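Long-range contacts in Co-type Nitrile Hydratase beta subunit (Pseudomonas putida, PDB 3QYH), which pairs with an alpha subunit to form a cobalt-type nitrile hydratase, an enzyme that hydrates nitriles to amides: residues Val185-Phe190 against Arg208-Asp213; Asp135-Leu140 against Asp214-Ala219; Lys31-Leu36 against Thr67-Trp72. One frame throughout, in Å; residues are numbered along the deposited sequence. Where two conformers were deposited one is given.

How the contacts relate
From the N terminus, contact 3 closes first: 31-36 on helix 28-43 meets 67-72 on helix 68-82, shutting a largely helical loop of 30 residues in the N-terminal family region. The chain then enters the C-terminal, SH3-like region, where contact 2 spans 73 residues, joining strand 136-139 to the C-terminal strand 216-218. Contact 1, 185-190 with 208-213, is nested inside that loop. Both belong to one antiparallel sheet, at whose outermost places within this chain lie strands 206-212 and 216-218, consecutive in the chain. Contacts 1 and 2 touch, Phe190 CZ lying 3.6 Å from Val139 CG2, whereas contact 3 sits about 30 Å from contact 1, centre to centre.

Contact 1. Residues Val185-Phe190 against Arg208-Asp213; sequences VYTVSF and RVDLWD
Tyr186 and Leu211 exchange a pair of backbone hydrogen bonds, as do Val188 and Val209, making an antiparallel ladder in the SH3-like beta domain. Between them lies the non-hydrogen-bonded pair Thr187 and Asp210, where the hydroxyl OG1 of Thr187 donates to Asp210 OD2 at 2.6 Å, from above the carboxylate plane. On the same face, Val185 CG2, placed anti to the carbonyl carbon, sits over the five-membered ring of Trp212, 3.5 Å from its centroid, a CH-pi contact in which the methyl of a beta-branched valine lies on the flat indole, whose NE1 is hydrogen-bonded to Val169 O. On the face of Val188, Val209 and Leu211 the contacts are largely apolar; the ring of Phe190 reaches in, CZ meeting Leu211 CD1 tip to tip at 4.1 Å while CE1 packs on Val209 CG2. His165 NE2 hydrogen-bonds to Thr187 OG1; in another protein chain, an aromatic side chain hydrogen-bonds to Asp210 OD1 and a strand pairs with Arg208 and Val209, carrying the sheet across the interface. Past strand 206-212, Asp213 OD1 is salt-bridged to Arg130, while OD2 accepts from Tyr186 OH at 2.6 Å on its anti side, 26° out of the carboxylate plane.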
loop_
_atom_site.group_PDB
_atom_site.type_symbol
_atom_site.label_atom_id
_atom_site.label_comp_id
_atom_site.label_asym_id
_atom_site.label_seq_id
_atom_site.Cartn_x
_atom_site.Cartn_y
_atom_site.Cartn_z
ATOM N N VAL B 185 -8.780 3.251 14.999
ATOM C CA VAL B 185 -7.417 3.034 14.530
ATOM C C VAL B 185 -6.622 4.282 14.861
ATOM O O VAL B 185 -7.090 5.409 14.627
ATOM C CB VAL B 185 -7.390 2.790 13.002
ATOM C CG1 VAL B 185 -5.961 2.818 12.476
ATOM C CG2 VAL B 185 -8.077 1.467 12.666
ATOM N N TYR B 186 -5.437 4.103 15.428
ATOM C CA TYR B 186 -4.602 5.234 15.810
ATOM C C TYR B 186 -3.280 5.134 15.073
ATOM O O TYR B 186 -2.781 4.029 14.840
ATOM C CB TYR B 186 -4.296 5.198 17.313
ATOM C CG TYR B 186 -5.498 5.017 18.230
ATOM C CD1 TYR B 186 -5.952 3.749 18.587
ATOM C CD2 TYR B 186 -6.164 6.124 18.762
ATOM C CE1 TYR B 186 -7.045 3.590 19.423
ATOM C CE2 TYR B 186 -7.250 5.972 19.606
ATOM C CZ TYR B 186 -7.685 4.716 19.936
ATOM O OH TYR B 186 -8.761 4.544 20.766
ATOM N N THR B 187 -2.689 6.267 14.720
ATOM C CA THR B 187 -1.253 6.258 14.432
ATOM C C THR B 187 -0.478 6.357 15.744
ATOM O O THR B 187 -0.730 7.255 16.561
ATOM C CB THR B 187 -0.805 7.400 13.509
ATOM O OG1 THR B 187 -1.474 7.281 12.253
ATOM C CG2 THR B 187 0.717 7.312 13.257
ATOM N N VAL B 188 0.452 5.427 15.947
ATOM C CA VAL B 188 1.242 5.395 17.167
ATOM C C VAL B 188 2.692 5.633 16.811
ATOM O O VAL B 188 3.198 5.009 15.887
ATOM C CB VAL B 188 1.121 4.050 17.873
ATOM C CG1 VAL B 188 2.039 4.010 19.107
ATOM C CG2 VAL B 188 -0.331 3.765 18.251
ATOM N N SER B 189 3.363 6.527 17.542
ATOM C CA SER B 189 4.743 6.891 17.233
ATOM C C SER B 189 5.713 6.184 18.201
ATOM O O SER B 189 5.534 6.222 19.413
ATOM C CB SER B 189 4.925 8.414 17.308
ATOM O OG SER B 189 6.257 8.793 17.085
ATOM N N PHE B 190 6.734 5.543 17.642
ATOM C CA PHE B 190 7.742 4.814 18.413
ATOM C C PHE B 190 9.088 5.439 18.129
ATOM O O PHE B 190 9.384 5.763 16.990
ATOM C CB PHE B 190 7.809 3.346 17.963
ATOM C CG PHE B 190 6.537 2.581 18.171
ATOM C CD1 PHE B 190 5.605 2.476 17.150
ATOM C CD2 PHE B 190 6.283 1.933 19.371
ATOM C CE1 PHE B 190 4.422 1.761 17.325
ATOM C CE2 PHE B 190 5.091 1.226 19.567
ATOM C CZ PHE B 190 4.170 1.125 18.539
ATOM N N ARG B 208 6.173 5.546 12.735
ATOM C CA ARG B 208 4.759 5.619 13.017
ATOM C C ARG B 208 4.088 4.390 12.421
ATOM O O ARG B 208 4.414 3.970 11.310
ATOM C CB ARG B 208 4.170 6.938 12.480
ATOM C CG ARG B 208 4.596 8.128 13.359
ATOM C CD ARG B 208 4.150 9.496 12.868
ATOM N NE ARG B 208 4.575 10.515 13.836
ATOM C CZ ARG B 208 3.937 11.654 14.059
ATOM N NH1 ARG B 208 2.833 11.953 13.379
ATOM N NH2 ARG B 208 4.407 12.490 14.976
ATOM N N VAL B 209 3.166 3.810 13.180
ATOM C CA VAL B 209 2.460 2.606 12.749
ATOM C C VAL B 209 0.975 2.752 13.049
ATOM O O VAL B 209 0.600 3.253 14.113
ATOM C CB VAL B 209 3.010 1.347 13.493
ATOM C CG1 VAL B 209 2.445 0.060 12.884
ATOM C CG2 VAL B 209 4.552 1.319 13.470
ATOM N N ASP B 210 0.115 2.283 12.145
ATOM C CA ASP B 210 -1.313 2.370 12.397
ATOM C C ASP B 210 -1.876 1.106 13.042
ATOM O O ASP B 210 -1.781 0.007 12.484
ATOM C CB ASP B 210 -2.077 2.740 11.115
ATOM C CG ASP B 210 -1.669 4.101 10.573
ATOM O OD1 ASP B 210 -1.975 4.393 9.394
ATOM O OD2 ASP B 210 -1.031 4.875 11.332
ATOM N N LEU B 211 -2.473 1.272 14.216
ATOM C CA LEU B 211 -2.793 0.131 15.058
ATOM C C LEU B 211 -4.214 0.245 15.582
ATOM O O LEU B 211 -4.671 1.342 15.912
ATOM C CB LEU B 211 -1.800 0.057 16.216
ATOM C CG LEU B 211 -0.372 -0.270 15.770
ATOM C CD1 LEU B 211 0.612 0.000 16.885
ATOM C CD2 LEU B 211 -0.240 -1.737 15.271
ATOM N N TRP B 212 -4.908 -0.887 15.644
ATOM C CA TRP B 212 -6.282 -0.919 16.101
ATOM C C TRP B 212 -6.356 -0.855 17.625
ATOM O O TRP B 212 -5.436 -1.281 18.320
ATOM C CB TRP B 212 -6.981 -2.170 15.583
ATOM C CG TRP B 212 -7.493 -2.055 14.145
ATOM C CD1 TRP B 212 -8.798 -1.924 13.744
ATOM C CD2 TRP B 212 -6.707 -2.063 12.947
ATOM N NE1 TRP B 212 -8.865 -1.852 12.371
ATOM C CE2 TRP B 212 -7.594 -1.942 11.861
ATOM C CE3 TRP B 212 -5.339 -2.174 12.686
ATOM C CZ2 TRP B 212 -7.155 -1.919 10.539
ATOM C CZ3 TRP B 212 -4.914 -2.160 11.369
ATOM C CH2 TRP B 212 -5.815 -2.046 10.317
ATOM N N ASP B 213 -7.452 -0.308 18.133
ATOM C CA ASP B 213 -7.627 -0.041 19.562
ATOM C C ASP B 213 -7.308 -1.265 20.422
ATOM O O ASP B 213 -6.517 -1.173 21.365
ATOM C CB ASP B 213 -9.061 0.444 19.839
ATOM C CG ASP B 213 -9.245 0.950 21.254
ATOM O OD1 ASP B 213 -9.148 0.127 22.173
ATOM O OD2 ASP B 213 -9.492 2.168 21.441
#

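Contact 2. Residues Asp135-Leu140 against Asp214-Ala219; sequences DKVRVL and DYLEPA
Leu140 lies across the Glu217 side chain, and its backbone N gives a hydrogen bond of 2.9 Å to Tyr215 O. From CB outward it follows the opposite segment: CB and CG both rest against Tyr215 O, CD1 continues to Asp214 O at 3.7 Å, and CD2 reaches Glu217 CD, also at 3.7 Å. CG stands anti to the carbonyl carbon (chi1 -63°), from where its two methyls part toward these separate partners. A leucine suits the place because its forked end covers both the carbonyls of the 3-10 segment 214-215 and the aliphatic part of the glutamate. An alanine here would probably leave Glu217 CB and CG without their apolar cover and its carboxylate freer to turn.

Before Leu140, strand 136-139 runs antiparallel to 216-218, with Arg138 and Glu217 as the hydrogen-bonded pair; Arg138 N donates to Glu217 O at 2.8 Å. Their side chains run side by side, but in the conformer given here, one of two, the guanidinium and carboxylate planes are 88° apart and Arg138 NE stays 4.3 Å from Glu217 OE2, beyond a salt bridge. Arg138 NH1 is hydrogen-bonded to Gly156 O. At the C terminus, Ala219 N donates to Lys136 O from above the carbonyl plane. Lys136 CB and Ala219 CB meet at 3.7 Å.

Val139 and Leu216 share a face, where Leu216 CD2 packs on Val139 CG2 at 3.9 Å; Leu216 CD1 also meets Val137 CG2. These branched chains lie on the buried side of the SH3-like sheet. The last strand, 216-218, thus lies beside strand 136-139, whose backbone is also hydrogen-bonded to strand 158-168, while Val137 and Val139 reach strand 183-191 and Leu216 reaches both Tyr186 and Leu211.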
loop_
_atom_site.group_PDB
_atom_site.type_symbol
_atom_site.label_atom_id
_atom_site.label_comp_id
_atom_site.label_asym_id
_atom_site.label_seq_id
_atom_site.Cartn_x
_atom_site.Cartn_y
_atom_site.Cartn_z
ATOM N N ASP B 135 -1.529 9.895 24.688
ATOM C CA ASP B 135 -1.465 8.734 25.580
ATOM C C ASP B 135 -0.266 7.842 25.241
ATOM O O ASP B 135 0.055 7.640 24.064
ATOM C CB ASP B 135 -2.739 7.904 25.472
ATOM C CG ASP B 135 -3.838 8.409 26.365
ATOM O OD1 ASP B 135 -3.560 9.287 27.198
ATOM O OD2 ASP B 135 -4.983 7.930 26.238
ATOM N N LYS B 136 0.401 7.321 26.261
ATOM C CA LYS B 136 1.447 6.321 26.043
ATOM C C LYS B 136 0.758 4.975 26.023
ATOM O O LYS B 136 -0.051 4.679 26.890
ATOM C CB LYS B 136 2.496 6.345 27.160
ATOM C CG LYS B 136 3.191 7.692 27.351
ATOM C CD LYS B 136 4.028 8.095 26.136
ATOM C CE LYS B 136 5.244 7.212 25.965
ATOM N NZ LYS B 136 6.214 7.357 27.095
ATOM N N VAL B 137 1.060 4.167 25.015
ATOM C CA VAL B 137 0.444 2.856 24.897
ATOM C C VAL B 137 1.501 1.791 24.645
ATOM O O VAL B 137 2.574 2.083 24.131
ATOM C CB VAL B 137 -0.598 2.801 23.749
ATOM C CG1 VAL B 137 -1.834 3.679 24.069
ATOM C CG2 VAL B 137 0.033 3.219 22.434
ATOM N N ARG B 138 1.198 0.555 25.032
ATOM C CA ARG B 138 2.058 -0.567 24.689
ATOM C C ARG B 138 1.296 -1.517 23.773
ATOM O O ARG B 138 0.118 -1.791 23.986
ATOM C CB ARG B 138 2.543 -1.306 25.949
ATOM C CG ARG B 138 3.655 -2.325 25.675
ATOM C CD ARG B 138 3.999 -3.156 26.915
ATOM N NE ARG B 138 4.457 -2.327 28.028
ATOM C CZ ARG B 138 5.718 -1.961 28.220
ATOM N NH1 ARG B 138 6.660 -2.339 27.366
ATOM N NH2 ARG B 138 6.035 -1.206 29.263
ATOM N N VAL B 139 1.971 -2.005 22.744
ATOM C CA VAL B 139 1.371 -2.959 21.821
ATOM C C VAL B 139 1.353 -4.326 22.486
ATOM O O VAL B 139 2.381 -4.786 22.991
ATOM C CB VAL B 139 2.166 -3.052 20.506
ATOM C CG1 VAL B 139 1.525 -4.077 19.555
ATOM C CG2 VAL B 139 2.251 -1.655 19.858
ATOM N N LEU B 140 0.195 -4.968 22.498
ATOM C CA LEU B 140 0.062 -6.268 23.135
ATOM C C LEU B 140 0.919 -7.319 22.433
ATOM O O LEU B 140 1.061 -7.322 21.210
ATOM C CB LEU B 140 -1.400 -6.718 23.174
ATOM C CG LEU B 140 -2.347 -5.832 23.994
ATOM C CD1 LEU B 140 -3.775 -6.333 23.896
ATOM C CD2 LEU B 140 -1.902 -5.785 25.448
ATOM N N ASP B 214 -7.901 -2.414 20.107
ATOM C CA ASP B 214 -7.644 -3.581 20.947
ATOM C C ASP B 214 -6.303 -4.282 20.693
ATOM O O ASP B 214 -6.070 -5.353 21.232
ATOM C CB ASP B 214 -8.823 -4.574 20.960
ATOM C CG ASP B 214 -9.009 -5.299 19.642
ATOM O OD1 ASP B 214 -8.183 -5.127 18.717
ATOM O OD2 ASP B 214 -9.999 -6.046 19.525
ATOM N N TYR B 215 -5.429 -3.671 19.888
ATOM C CA TYR B 215 -4.043 -4.130 19.766
ATOM C C TYR B 215 -3.237 -3.544 20.920
ATOM O O TYR B 215 -2.075 -3.907 21.127
ATOM C CB TYR B 215 -3.404 -3.606 18.477
ATOM C CG TYR B 215 -3.793 -4.278 17.172
ATOM C CD1 TYR B 215 -4.780 -5.261 17.112
ATOM C CD2 TYR B 215 -3.173 -3.890 15.986
ATOM C CE1 TYR B 215 -5.114 -5.867 15.878
ATOM C CE2 TYR B 215 -3.501 -4.466 14.764
ATOM C CZ TYR B 215 -4.463 -5.449 14.708
ATOM O OH TYR B 215 -4.757 -5.980 13.455
ATOM N N LEU B 216 -3.845 -2.620 21.660
ATOM C CA LEU B 216 -3.096 -1.780 22.601
ATOM C C LEU B 216 -3.562 -1.908 24.048
ATOM O O LEU B 216 -4.678 -2.364 24.310
ATOM C CB LEU B 216 -3.185 -0.308 22.183
ATOM C CG LEU B 216 -2.853 0.026 20.731
ATOM C CD1 LEU B 216 -3.190 1.475 20.430
ATOM C CD2 LEU B 216 -1.379 -0.265 20.426
ATOM N N GLU B 217 -2.695 -1.487 24.974
ATOM C CA GLU B 217 -3.064 -1.304 26.380
ATOM C C GLU B 217 -2.338 -0.064 26.859
ATOM O O GLU B 217 -1.336 0.318 26.262
ATOM C CB GLU B 217 -2.620 -2.494 27.231
ATOM C CG GLU B 217 -1.122 -2.569 27.438
ATOM C CD GLU B 217 -0.692 -3.785 28.273
ATOM O OE1 GLU B 217 -1.558 -4.475 28.859
ATOM O OE2 GLU B 217 0.524 -4.046 28.331
ATOM N N PRO B 218 -2.840 0.568 27.944
ATOM C CA PRO B 218 -2.163 1.730 28.529
ATOM C C PRO B 218 -0.751 1.349 28.918
ATOM O O PRO B 218 -0.541 0.235 29.412
ATOM C CB PRO B 218 -2.996 2.035 29.777
ATOM C CG PRO B 218 -4.333 1.454 29.507
ATOM C CD PRO B 218 -4.094 0.237 28.645
ATOM N N ALA B 219 0.214 2.224 28.674
ATOM C CA ALA B 219 1.595 1.888 28.980
ATOM C C ALA B 219 1.826 1.855 30.495
ATOM O O ALA B 219 1.162 2.575 31.247
ATOM C CB ALA B 219 2.551 2.850 28.318
ATOM O OXT ALA B 219 2.682 1.111 30.999
#

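Contact 3. Residues Lys31-Leu36 against Thr67-Trp72; sequences KTVMSL and TYYELW
Val33 drives one methyl between Tyr69 and Trp72. CG1, anti to the backbone N (chi1 174°), lies 3.4 Å from Tyr69 O and 3.6 Å from Trp72 CB, and also touches Tyr69 CB. A short branched residue suits the place, since the two backbones are nearest each other here, with 6.5 Å between the CA atoms of Val33 and Tyr69.

One residue on, Met34 lies alongside Tyr69, the two side chains pointing the same way. Its CB is 3.7 Å from Tyr69 CE1, and its CG lies 3.8 Å from the phenol oxygen, Tyr69 OH. The unbranched methionine can set CB and CG beside the outer end of the tyrosine, at CE1, CZ and OH, before the chain bends at chi2 (-88°), which carries SD away. This is a helix-helix packing, its two segments inclined at 49° with axes 9.4 Å apart, and it joins helices 28-43 and 68-82 in the helical N-terminal part of the subunit.

The indole of Trp72 turns its edge to the first helix: CZ3 comes to 3.6 Å from Met34 O, near the ring plane, and CE3 borders Val33 O. Met34 CG also touches CZ3. A large flat ring suits this place because its six-membered ring reaches from helix 68-82 to the carbonyls of Val33 and Met34. Phe51 meets Trp72 edge-to-face, while Phe25 packs on both Met34 and Tyr69. The Trp72 side chain is about 9 Å from the bound cobalt ion.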
loop_
_atom_site.group_PDB
_atom_site.type_symbol
_atom_site.label_atom_id
_atom_site.label_comp_id
_atom_site.label_asym_id
_atom_site.label_seq_id
_atom_site.Cartn_x
_atom_site.Cartn_y
_atom_site.Cartn_z
ATOM N N LYS B 31 -0.728 -7.142 -16.772
ATOM C CA LYS B 31 -1.929 -6.338 -16.993
ATOM C C LYS B 31 -3.179 -7.154 -16.698
ATOM O O LYS B 31 -4.118 -6.672 -16.066
ATOM C CB LYS B 31 -1.981 -5.828 -18.441
ATOM C CG LYS B 31 -0.795 -4.927 -18.801
ATOM C CD LYS B 31 -0.744 -4.647 -20.301
ATOM C CE LYS B 31 0.541 -3.879 -20.666
ATOM N NZ LYS B 31 0.639 -3.576 -22.127
ATOM N N THR B 32 -3.191 -8.380 -17.193
ATOM C CA THR B 32 -4.291 -9.308 -16.934
ATOM C C THR B 32 -4.457 -9.571 -15.441
ATOM O O THR B 32 -5.575 -9.477 -14.891
ATOM C CB THR B 32 -4.020 -10.649 -17.651
ATOM O OG1 THR B 32 -3.807 -10.389 -19.044
ATOM C CG2 THR B 32 -5.187 -11.622 -17.467
ATOM N N VAL B 33 -3.360 -9.922 -14.771
ATOM C CA VAL B 33 -3.444 -10.238 -13.344
ATOM C C VAL B 33 -3.916 -9.019 -12.536
ATOM O O VAL B 33 -4.805 -9.102 -11.681
ATOM C CB VAL B 33 -2.086 -10.760 -12.794
ATOM C CG1 VAL B 33 -2.179 -10.937 -11.285
ATOM C CG2 VAL B 33 -1.717 -12.111 -13.467
ATOM N N MET B 34 -3.329 -7.864 -12.800
ATOM C CA MET B 34 -3.715 -6.674 -12.052
ATOM C C MET B 34 -5.211 -6.378 -12.228
ATOM O O MET B 34 -5.912 -6.112 -11.257
ATOM C CB MET B 34 -2.877 -5.470 -12.490
ATOM C CG MET B 34 -3.166 -4.209 -11.700
ATOM S SD MET B 34 -4.534 -3.242 -12.440
ATOM C CE MET B 34 -5.267 -2.561 -10.968
ATOM N N SER B 35 -5.712 -6.471 -13.459
ATOM C CA SER B 35 -7.097 -6.069 -13.723
ATOM C C SER B 35 -8.120 -7.079 -13.180
ATOM O O SER B 35 -9.287 -6.748 -12.985
ATOM C CB SER B 35 -7.338 -5.800 -15.218
ATOM O OG SER B 35 -7.199 -6.994 -15.954
ATOM N N LEU B 36 -7.675 -8.298 -12.912
ATOM C CA LEU B 36 -8.552 -9.307 -12.324
ATOM C C LEU B 36 -8.972 -8.953 -10.904
ATOM O O LEU B 36 -10.086 -9.321 -10.477
ATOM C CB LEU B 36 -7.869 -10.676 -12.320
ATOM C CG LEU B 36 -7.838 -11.392 -13.674
ATOM C CD1 LEU B 36 -7.067 -12.712 -13.542
ATOM C CD2 LEU B 36 -9.255 -11.629 -14.198
ATOM N N THR B 67 7.609 -12.757 -8.385
ATOM C CA THR B 67 7.450 -11.328 -8.617
ATOM C C THR B 67 6.077 -10.905 -8.082
ATOM O O THR B 67 5.231 -11.748 -7.788
ATOM C CB THR B 67 7.587 -10.953 -10.103
ATOM O OG1 THR B 67 6.551 -11.597 -10.853
ATOM C CG2 THR B 67 8.941 -11.390 -10.646
ATOM N N TYR B 68 5.850 -9.604 -7.943
ATOM C CA TYR B 68 4.648 -9.138 -7.255
ATOM C C TYR B 68 3.333 -9.745 -7.770
ATOM O O TYR B 68 2.538 -10.264 -6.986
ATOM C CB TYR B 68 4.574 -7.616 -7.278
ATOM C CG TYR B 68 3.405 -7.073 -6.496
ATOM C CD1 TYR B 68 3.428 -7.049 -5.100
ATOM C CD2 TYR B 68 2.279 -6.575 -7.156
ATOM C CE1 TYR B 68 2.374 -6.550 -4.381
ATOM C CE2 TYR B 68 1.208 -6.064 -6.455
ATOM C CZ TYR B 68 1.255 -6.058 -5.063
ATOM O OH TYR B 68 0.190 -5.539 -4.355
ATOM N N TYR B 69 3.090 -9.665 -9.074
ATOM C CA TYR B 69 1.825 -10.135 -9.601
ATOM C C TYR B 69 1.703 -11.671 -9.608
ATOM O O TYR B 69 0.609 -12.207 -9.765
ATOM C CB TYR B 69 1.519 -9.509 -10.963
ATOM C CG TYR B 69 1.213 -8.021 -10.847
ATOM C CD1 TYR B 69 0.052 -7.574 -10.191
ATOM C CD2 TYR B 69 2.088 -7.070 -11.356
ATOM C CE1 TYR B 69 -0.231 -6.229 -10.045
ATOM C CE2 TYR B 69 1.805 -5.688 -11.233
ATOM C CZ TYR B 69 0.653 -5.291 -10.564
ATOM O OH TYR B 69 0.368 -3.965 -10.443
ATOM N N GLU B 70 2.810 -12.378 -9.387
ATOM C CA GLU B 70 2.711 -13.809 -9.132
ATOM C C GLU B 70 2.016 -14.070 -7.806
ATOM O O GLU B 70 1.324 -15.075 -7.660
ATOM C CB GLU B 70 4.081 -14.475 -9.133
ATOM C CG GLU B 70 4.693 -14.584 -10.485
ATOM C CD GLU B 70 6.089 -15.168 -10.412
ATOM O OE1 GLU B 70 6.205 -16.374 -10.126
ATOM O OE2 GLU B 70 7.057 -14.408 -10.615
ATOM N N LEU B 71 2.201 -13.178 -6.830
ATOM C CA LEU B 71 1.497 -13.329 -5.552
ATOM C C LEU B 71 -0.019 -13.208 -5.764
ATOM O O LEU B 71 -0.801 -13.972 -5.202
ATOM C CB LEU B 71 1.946 -12.272 -4.539
ATOM C CG LEU B 71 3.468 -12.068 -4.444
ATOM C CD1 LEU B 71 3.758 -10.983 -3.414
ATOM C CD2 LEU B 71 4.169 -13.362 -4.098
ATOM N N TRP B 72 -0.434 -12.249 -6.577
ATOM C CA TRP B 72 -1.853 -12.085 -6.862
ATOM C C TRP B 72 -2.398 -13.298 -7.608
ATOM O O TRP B 72 -3.497 -13.784 -7.304
ATOM C CB TRP B 72 -2.090 -10.832 -7.703
ATOM C CG TRP B 72 -1.929 -9.540 -6.953
ATOM C CD1 TRP B 72 -1.214 -9.338 -5.811
ATOM C CD2 TRP B 72 -2.498 -8.271 -7.303
ATOM N NE1 TRP B 72 -1.298 -8.015 -5.427
ATOM C CE2 TRP B 72 -2.079 -7.340 -6.320
ATOM C CE3 TRP B 72 -3.321 -7.829 -8.351
ATOM C CZ2 TRP B 72 -2.452 -5.988 -6.357
ATOM C CZ3 TRP B 72 -3.688 -6.489 -8.389
ATOM C CH2 TRP B 72 -3.258 -5.586 -7.404
#